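Local coordinates for galactose-binding-like protein (Bacteroides thetaiotaomicron, PDB 7M1B), which is of unknown function but, as a SusE-like protein with a galactose-binding-like domain, probably binds carbohydrate and may have some degradative capacity, at residues A[130-135]-A[162-167]; A[222-227]-A[241-246]; A[291-296]-A[358-363]. All coordinates share one frame; numbering follows the deposited sequence.

Contact 1 of 3, residues A[130-135]-A[162-167]; sequences TTNGGR and KNIGFT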
# COMPACT_ATOMS: atom_id res chain seq x y z
N THR A 130 1.09 -4.79 -20.70
CA THR A 130 0.96 -4.51 -22.13
C THR A 130 -0.45 -4.03 -22.42
O THR A 130 -1.23 -3.91 -21.48
CB THR A 130 1.46 -5.69 -22.99
OG1 THR A 130 1.66 -5.20 -24.32
CG2 THR A 130 0.53 -6.88 -22.96
N THR A 131 -0.72 -3.77 -23.71
CA THR A 131 -2.02 -3.23 -24.14
C THR A 131 -2.78 -4.22 -25.01
O THR A 131 -2.22 -5.06 -25.74
CB THR A 131 -1.85 -1.86 -24.80
OG1 THR A 131 -3.15 -1.32 -25.09
CG2 THR A 131 -1.04 -1.96 -26.07
N ASN A 132 -4.10 -4.10 -24.93
CA ASN A 132 -5.00 -5.07 -25.52
C ASN A 132 -6.34 -4.37 -25.70
O ASN A 132 -7.34 -4.79 -25.11
CB ASN A 132 -5.08 -6.29 -24.59
CG ASN A 132 -6.00 -7.41 -25.03
OD1 ASN A 132 -6.19 -7.61 -26.23
ND2 ASN A 132 -6.53 -8.16 -24.05
N GLY A 133 -6.34 -3.30 -26.50
CA GLY A 133 -7.51 -2.44 -26.67
C GLY A 133 -8.75 -3.17 -27.21
O GLY A 133 -9.91 -2.68 -27.09
N GLY A 134 -8.53 -4.33 -27.86
CA GLY A 134 -9.61 -5.18 -28.32
C GLY A 134 -10.21 -6.12 -27.27
O GLY A 134 -11.27 -6.71 -27.58
N ARG A 135 -9.60 -6.26 -26.07
CA ARG A 135 -10.08 -7.21 -25.06
C ARG A 135 -10.10 -8.62 -25.66
O ARG A 135 -11.20 -9.38 -25.77
CB ARG A 135 -11.42 -6.75 -24.48
CG ARG A 135 -11.47 -5.31 -23.97
CD ARG A 135 -11.17 -5.40 -22.43
NE ARG A 135 -11.64 -6.68 -21.94
CZ ARG A 135 -12.10 -6.93 -20.70
NH1 ARG A 135 -12.23 -5.96 -19.80
NH2 ARG A 135 -12.40 -8.18 -20.37
N LYS A 162 -8.07 -4.87 -20.99
CA LYS A 162 -7.48 -3.87 -21.87
C LYS A 162 -6.08 -3.50 -21.42
O LYS A 162 -5.17 -3.40 -22.26
CB LYS A 162 -8.33 -2.60 -21.97
CG LYS A 162 -7.69 -1.48 -22.78
CD LYS A 162 -8.66 -0.44 -23.30
CE LYS A 162 -7.95 0.65 -24.11
NZ LYS A 162 -8.84 1.85 -24.22
N ASN A 163 -5.92 -3.23 -20.11
CA ASN A 163 -4.65 -2.80 -19.54
C ASN A 163 -4.11 -3.99 -18.76
O ASN A 163 -4.53 -4.20 -17.62
CB ASN A 163 -4.85 -1.54 -18.70
CG ASN A 163 -5.14 -0.30 -19.52
OD1 ASN A 163 -6.18 0.33 -19.34
ND2 ASN A 163 -4.24 0.06 -20.45
N ILE A 164 -3.28 -4.79 -19.43
CA ILE A 164 -2.84 -6.08 -18.91
C ILE A 164 -1.73 -5.77 -17.94
O ILE A 164 -0.92 -4.97 -18.30
CB ILE A 164 -2.34 -6.98 -20.05
CG1 ILE A 164 -3.57 -7.42 -20.91
CG2 ILE A 164 -1.56 -8.19 -19.57
CD1 ILE A 164 -3.20 -8.16 -22.19
N GLY A 165 -1.76 -6.39 -16.77
CA GLY A 165 -0.70 -6.19 -15.77
C GLY A 165 -0.72 -7.38 -14.79
O GLY A 165 -1.77 -7.70 -14.24
N PHE A 166 0.40 -8.08 -14.64
CA PHE A 166 0.43 -9.23 -13.73
C PHE A 166 1.84 -9.42 -13.24
O PHE A 166 2.75 -8.89 -13.87
CB PHE A 166 -0.10 -10.52 -14.38
CG PHE A 166 0.65 -10.98 -15.62
CD1 PHE A 166 0.44 -10.36 -16.86
CD2 PHE A 166 1.58 -12.01 -15.54
CE1 PHE A 166 1.15 -10.79 -17.98
CE2 PHE A 166 2.31 -12.41 -16.65
CZ PHE A 166 2.08 -11.82 -17.88
N THR A 167 2.03 -10.21 -12.17
CA THR A 167 3.36 -10.31 -11.57
C THR A 167 3.75 -11.78 -11.46
O THR A 167 2.90 -12.67 -11.33
CB THR A 167 3.47 -9.66 -10.19
OG1 THR A 167 2.76 -10.48 -9.25
CG2 THR A 167 2.92 -8.26 -10.19
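T130 and I164 form an antiparallel hydrogen-bonded pair where strand 125-131 ends beside the start of strand 163-168, an outer strand of a three-stranded sheet. T130 N bonds to I164 O at 3.1 Å, and I164 N returns a bond to T130 O at 3.0 Å. T131 and N163 follow as the non-hydrogen-bonded pair, with side chains on the other face. Past them the ladder fades: N132 N still reaches K162 O, but weakly, the N-H...O angle being 122°. T130 and I164 lie side by side on their shared face, T130 CG2 being 4.0 Å from I164 CD1. I164 CD1 also meets N132 CB at 3.6 Å, the two side chains crossing obliquely. This face packs against strand 138-144 of the four-stranded sheet: T130 and I164 both touch F140, and I164 touches L138 as well, so the two sheets pack as a beta sandwich. N132 ND2 bonds to the backbone oxygens of N136 and V161, which holds the amide that lies beside I164 CD1. A type I turn, closed by R135 N to N132 O at 2.9 Å, then reverses the chain. The extended K162 chain passes G133, its CG 4.0 Å from G133 CA. R135 turns at chi2 (-95°), which brings its CD to 3.5 Å from K162 N, its side chain crossing that of K162 at about a right angle.

Contact 2 of 3, residues A[222-227]-A[241-246]; sequences DNAGHT and WNYAHG. With EDO (1,2-ethanediol), chain B.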
# COMPACT_ATOMS: atom_id res chain seq x y z
N ASP A 222 -3.02 16.86 15.68
CA ASP A 222 -2.13 17.50 16.66
C ASP A 222 -2.82 17.68 18.03
O ASP A 222 -2.37 18.49 18.87
CB ASP A 222 -1.65 18.88 16.14
CG ASP A 222 -2.74 19.89 16.02
OD1 ASP A 222 -3.91 19.46 16.04
OD2 ASP A 222 -2.39 21.10 15.88
N ASN A 223 -3.74 16.78 18.36
CA ASN A 223 -4.40 16.86 19.65
C ASN A 223 -3.50 16.16 20.71
O ASN A 223 -2.60 15.34 20.43
CB ASN A 223 -5.77 16.18 19.57
CG ASN A 223 -6.75 16.64 20.65
OD1 ASN A 223 -6.42 17.51 21.50
ND2 ASN A 223 -7.94 16.06 20.67
N ALA A 224 -3.75 16.51 21.99
CA ALA A 224 -3.27 15.80 23.18
C ALA A 224 -1.74 15.80 23.22
O ALA A 224 -1.09 14.82 23.62
CB ALA A 224 -3.84 14.39 23.29
N GLY A 225 -1.14 16.87 22.69
CA GLY A 225 0.28 17.10 22.90
C GLY A 225 1.19 16.45 21.89
O GLY A 225 2.38 16.60 21.97
N HIS A 226 0.61 15.86 20.80
CA HIS A 226 1.47 15.20 19.83
C HIS A 226 1.17 15.76 18.44
O HIS A 226 0.49 16.78 18.31
CB HIS A 226 1.37 13.65 19.87
CG HIS A 226 2.18 12.97 20.93
ND1 HIS A 226 3.44 12.41 20.63
CD2 HIS A 226 1.90 12.64 22.20
CE1 HIS A 226 3.90 11.81 21.71
NE2 HIS A 226 2.95 11.93 22.70
N THR A 227 1.86 15.25 17.43
CA THR A 227 1.60 15.63 16.05
C THR A 227 1.56 14.40 15.16
O THR A 227 1.94 13.29 15.55
CB THR A 227 2.58 16.66 15.46
OG1 THR A 227 3.79 15.94 15.14
CG2 THR A 227 2.81 17.83 16.38
N TRP A 241 3.14 4.96 25.33
CA TRP A 241 2.17 6.08 25.44
C TRP A 241 2.22 6.96 24.17
O TRP A 241 1.63 8.07 24.12
CB TRP A 241 2.42 6.93 26.73
CG TRP A 241 1.33 6.65 27.73
CD1 TRP A 241 0.33 7.52 28.12
CD2 TRP A 241 1.08 5.43 28.46
NE1 TRP A 241 -0.48 6.90 29.01
CE2 TRP A 241 -0.08 5.62 29.22
CE3 TRP A 241 1.68 4.15 28.46
CZ2 TRP A 241 -0.60 4.65 30.07
CZ3 TRP A 241 1.14 3.16 29.27
CH2 TRP A 241 0.00 3.42 30.04
N ASN A 242 2.90 6.51 23.10
CA ASN A 242 3.00 7.38 21.92
C ASN A 242 1.74 7.32 21.05
O ASN A 242 1.01 6.32 21.04
CB ASN A 242 4.10 6.78 21.03
CG ASN A 242 4.48 7.72 19.90
OD1 ASN A 242 4.73 8.89 20.13
ND2 ASN A 242 4.33 7.30 18.65
N TYR A 243 1.43 8.46 20.40
CA TYR A 243 0.32 8.40 19.46
C TYR A 243 0.35 9.70 18.65
O TYR A 243 1.05 10.63 18.98
CB TYR A 243 -1.04 8.46 20.22
CG TYR A 243 -1.13 9.51 21.31
CD1 TYR A 243 -1.39 10.88 21.03
CD2 TYR A 243 -1.02 9.15 22.65
CE1 TYR A 243 -1.44 11.85 22.03
CE2 TYR A 243 -1.06 10.10 23.66
CZ TYR A 243 -1.35 11.43 23.36
OH TYR A 243 -1.35 12.31 24.39
N ALA A 244 -0.37 9.67 17.51
CA ALA A 244 -0.90 10.91 16.91
C ALA A 244 -2.41 10.84 17.11
O ALA A 244 -3.06 9.80 16.86
CB ALA A 244 -0.58 11.00 15.42
N HIS A 245 -3.02 11.95 17.53
CA HIS A 245 -4.40 11.92 18.05
C HIS A 245 -5.19 13.03 17.39
O HIS A 245 -4.72 14.17 17.32
CB HIS A 245 -4.34 12.24 19.57
CG HIS A 245 -5.58 11.87 20.33
ND1 HIS A 245 -6.84 12.46 20.09
CD2 HIS A 245 -5.76 11.03 21.37
CE1 HIS A 245 -7.71 11.91 20.95
NE2 HIS A 245 -7.06 11.10 21.79
N GLY A 246 -6.33 12.59 16.75
CA GLY A 246 -7.23 13.61 16.18
C GLY A 246 -8.25 14.20 17.14
O GLY A 246 -8.07 14.19 18.34
C1 EDO B . -4.36 10.88 25.98
O1 EDO B . -4.47 9.66 26.70
C2 EDO B . -4.99 10.74 24.64
O2 EDO B . -6.20 9.92 24.54
O HOH W 1 -1.38 14.14 18.23
O HOH W 2 2.39 10.47 25.36
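The Y243 ring carries H226 on one face: H226 CD2 stands 3.4 Å above the plane of the Y243 ring, offset toward its rim. The pair is edge-to-face, the edge of H226 toward Y243, with planes at 57°. It joins loop 222-227 to segment 241-246, whose short strand 244-245 pairs with strand 370-380 in the galactose-binding-like domain. Near the plane of the Y243 ring, at its edge, lie the carbonyl oxygens of N223 and A224. H226 in turn has Y243 N over one face, a buried amide with no polar partner in the model, and a water in its plane at the edge, which links NE2 to W241 O. The third ring, H245, takes A224 CB over one face and, at its edge, O2 of a 1,2-ethanediol probably left from the crystallisation liquor, through a weak bond from NE2. Y243 OH donates to A224 O at 2.6 Å, in the carbonyl plane on a lone pair. H226 ND1 is hydrogen-bonded to S230 OG, while NE2 meets the water; together these limit the ring's rotation. N223 N donates to H245 O at 3.0 Å, and a second water joins N223 O to H245 N. N223 ND2, 3.0 Å from G246 O, and H245 ND1, 2.8 Å from G246 O, reach that oxygen from opposite faces of its carbonyl plane.

Contact 3 of 3, residues A[291-296]-A[358-363]; sequences EWEVWG and KILSTH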
# COMPACT_ATOMS: atom_id res chain seq x y z
N GLU A 291 -11.25 0.21 8.50
CA GLU A 291 -10.96 0.14 7.08
C GLU A 291 -10.50 1.49 6.56
O GLU A 291 -11.01 2.55 6.93
CB GLU A 291 -12.19 -0.29 6.28
CG GLU A 291 -12.55 -1.74 6.53
CD GLU A 291 -13.61 -2.22 5.53
OE1 GLU A 291 -13.35 -2.18 4.28
OE2 GLU A 291 -14.68 -2.64 5.96
N TRP A 292 -9.54 1.44 5.64
CA TRP A 292 -9.08 2.66 5.01
C TRP A 292 -8.43 2.31 3.66
O TRP A 292 -8.16 1.14 3.34
CB TRP A 292 -8.06 3.36 5.94
CG TRP A 292 -6.72 2.66 6.12
CD1 TRP A 292 -5.52 2.93 5.49
CD2 TRP A 292 -6.43 1.66 7.13
NE1 TRP A 292 -4.56 2.07 5.96
CE2 TRP A 292 -5.06 1.31 7.00
CE3 TRP A 292 -7.21 0.98 8.09
CZ2 TRP A 292 -4.45 0.34 7.82
CZ3 TRP A 292 -6.61 0.01 8.88
CH2 TRP A 292 -5.23 -0.29 8.77
N GLU A 293 -8.13 3.36 2.90
CA GLU A 293 -7.33 3.28 1.72
C GLU A 293 -6.07 4.10 1.91
O GLU A 293 -6.10 5.13 2.55
CB GLU A 293 -8.06 3.79 0.50
CG GLU A 293 -9.40 3.04 0.31
CD GLU A 293 -10.31 3.67 -0.71
OE1 GLU A 293 -10.10 4.89 -1.06
OE2 GLU A 293 -11.33 2.99 -1.04
N VAL A 294 -4.99 3.64 1.26
CA VAL A 294 -3.77 4.43 1.19
C VAL A 294 -3.62 4.96 -0.23
O VAL A 294 -3.76 4.16 -1.16
CB VAL A 294 -2.54 3.57 1.55
CG1 VAL A 294 -1.31 4.51 1.53
CG2 VAL A 294 -2.70 3.01 2.98
N TRP A 295 -3.46 6.29 -0.37
CA TRP A 295 -3.30 6.93 -1.66
C TRP A 295 -1.95 7.59 -1.71
O TRP A 295 -1.34 7.92 -0.66
CB TRP A 295 -4.41 8.01 -1.79
CG TRP A 295 -5.79 7.43 -2.01
CD1 TRP A 295 -6.56 6.70 -1.12
CD2 TRP A 295 -6.55 7.48 -3.25
NE1 TRP A 295 -7.75 6.35 -1.70
CE2 TRP A 295 -7.79 6.85 -2.98
CE3 TRP A 295 -6.38 8.14 -4.48
CZ2 TRP A 295 -8.79 6.70 -3.98
CZ3 TRP A 295 -7.35 7.99 -5.46
CH2 TRP A 295 -8.56 7.31 -5.20
N GLY A 296 -1.47 7.85 -2.92
CA GLY A 296 -0.16 8.51 -2.97
C GLY A 296 0.04 9.34 -4.24
O GLY A 296 -0.67 9.14 -5.24
N LYS A 358 -7.02 7.55 3.73
CA LYS A 358 -8.42 7.88 3.65
C LYS A 358 -9.16 6.90 4.54
O LYS A 358 -9.27 5.70 4.22
CB LYS A 358 -8.89 7.77 2.19
CG LYS A 358 -10.35 8.19 1.99
CD LYS A 358 -10.77 8.02 0.48
CE LYS A 358 -12.08 8.89 0.07
NZ LYS A 358 -12.35 8.84 -1.45
N ILE A 359 -9.62 7.40 5.69
CA ILE A 359 -10.19 6.52 6.71
C ILE A 359 -11.67 6.35 6.37
O ILE A 359 -12.40 7.35 6.35
CB ILE A 359 -9.98 7.09 8.12
CG1 ILE A 359 -8.51 7.47 8.43
CG2 ILE A 359 -10.56 6.11 9.16
CD1 ILE A 359 -7.59 6.30 8.26
N LEU A 360 -12.11 5.10 6.22
CA LEU A 360 -13.51 4.80 5.91
C LEU A 360 -14.30 4.52 7.20
O LEU A 360 -15.48 4.88 7.34
CB LEU A 360 -13.54 3.59 4.97
CG LEU A 360 -12.69 3.65 3.69
CD1 LEU A 360 -12.91 2.41 2.84
CD2 LEU A 360 -13.02 4.87 2.87
N SER A 361 -13.64 3.86 8.17
CA SER A 361 -14.34 3.37 9.37
C SER A 361 -13.36 3.28 10.55
O SER A 361 -12.17 3.01 10.28
CB SER A 361 -15.11 2.05 9.05
OG SER A 361 -14.14 1.02 8.79
N THR A 362 -13.92 3.19 11.77
CA THR A 362 -13.13 2.91 12.96
C THR A 362 -13.69 1.68 13.68
O THR A 362 -14.85 1.29 13.40
CB THR A 362 -13.13 4.11 13.91
OG1 THR A 362 -14.52 4.39 14.16
CG2 THR A 362 -12.45 5.34 13.30
N HIS A 363 -12.88 1.02 14.51
CA HIS A 363 -13.30 -0.20 15.18
C HIS A 363 -14.53 0.04 16.08
O HIS A 363 -15.46 -0.78 16.08
CB HIS A 363 -12.17 -0.81 16.00
CG HIS A 363 -11.23 -1.61 15.13
ND1 HIS A 363 -11.66 -2.75 14.47
CD2 HIS A 363 -9.97 -1.36 14.71
CE1 HIS A 363 -10.62 -3.27 13.81
NE2 HIS A 363 -9.55 -2.44 13.98
O HOH W 3 -15.58 -1.12 8.15
O HOH W 4 -12.25 6.14 -2.10
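E293 and K358 lie side by side and point the same way, and W295 runs alongside K358 in the same sense. The E293 carboxylate is the shared polar group of this trio. W295 NE1 donates to E293 OE1 at 2.8 Å; the acceptor lies in the indole plane and is met on the anti side of the carboxylate. K358 CG is anti to its backbone N (chi1 -176°) and the chain is extended beyond it, with CD 3.6 Å from E293 OE1. The ammonium group does not close a salt bridge, since K358 NZ stays 4.6 Å from E293 OE1. A water spans the gap, donating to E293 OE1 and accepting from K358 NZ. W307, outside the two segments, adds a cation-pi contact to K358 and an edge-to-face one to W295.

The two backbones belong to adjacent antiparallel strands of the galactose-binding-like domain's large sheet: the N-to-C directions of the short segments 292-296 and 358-362 stand 171° apart, with E293 and K358 as a hydrogen-bonded pair. On the opposite face W292 and I359 form the neighbouring non-hydrogen-bonded pair, and W292 CB meets I359 CD1 at 3.8 Å. W292 CG sits between the backbone N and the carbonyl carbon (chi1 69°); the ring heads away from strand 358-362, meeting F357 and, edge-to-face, F343.

At the E291 end of the pairing the register slips by one residue in a classic beta bulge, with L360, its backbone helix-like, and S361 both opposite E291: E291 O accepts from L360 N at 2.9 Å and from S361 N at 3.2 Å. S361 points to the same face as E291, and its OG takes the E291 amide, with E291 N 3.0 Å from S361 OG. A second water donates to E291 OE2 and also bonds to S361 OG.

How the contacts relate
From the N-terminal side of the model, contact 1 comes first: it brings 162-167 back beside 130-135 after 26 residues and closes a loop within the smaller beta-sandwich domain. Contact 2 follows, closing a short 13-residue excursion in the galactose-binding-like domain. Contact 3 closes the longest loop, 61 residues including helix 331-338. The three are in series, so none nests in or crosses another. Contacts 1 and 2 lie on opposite sides of the chain's centre, their own centres about 45 Å apart. Contacts 2 and 3 reach the same large sheet, through strands 244-245, 292-297 and 352-362, yet their nearest atoms remain about 10 Å apart.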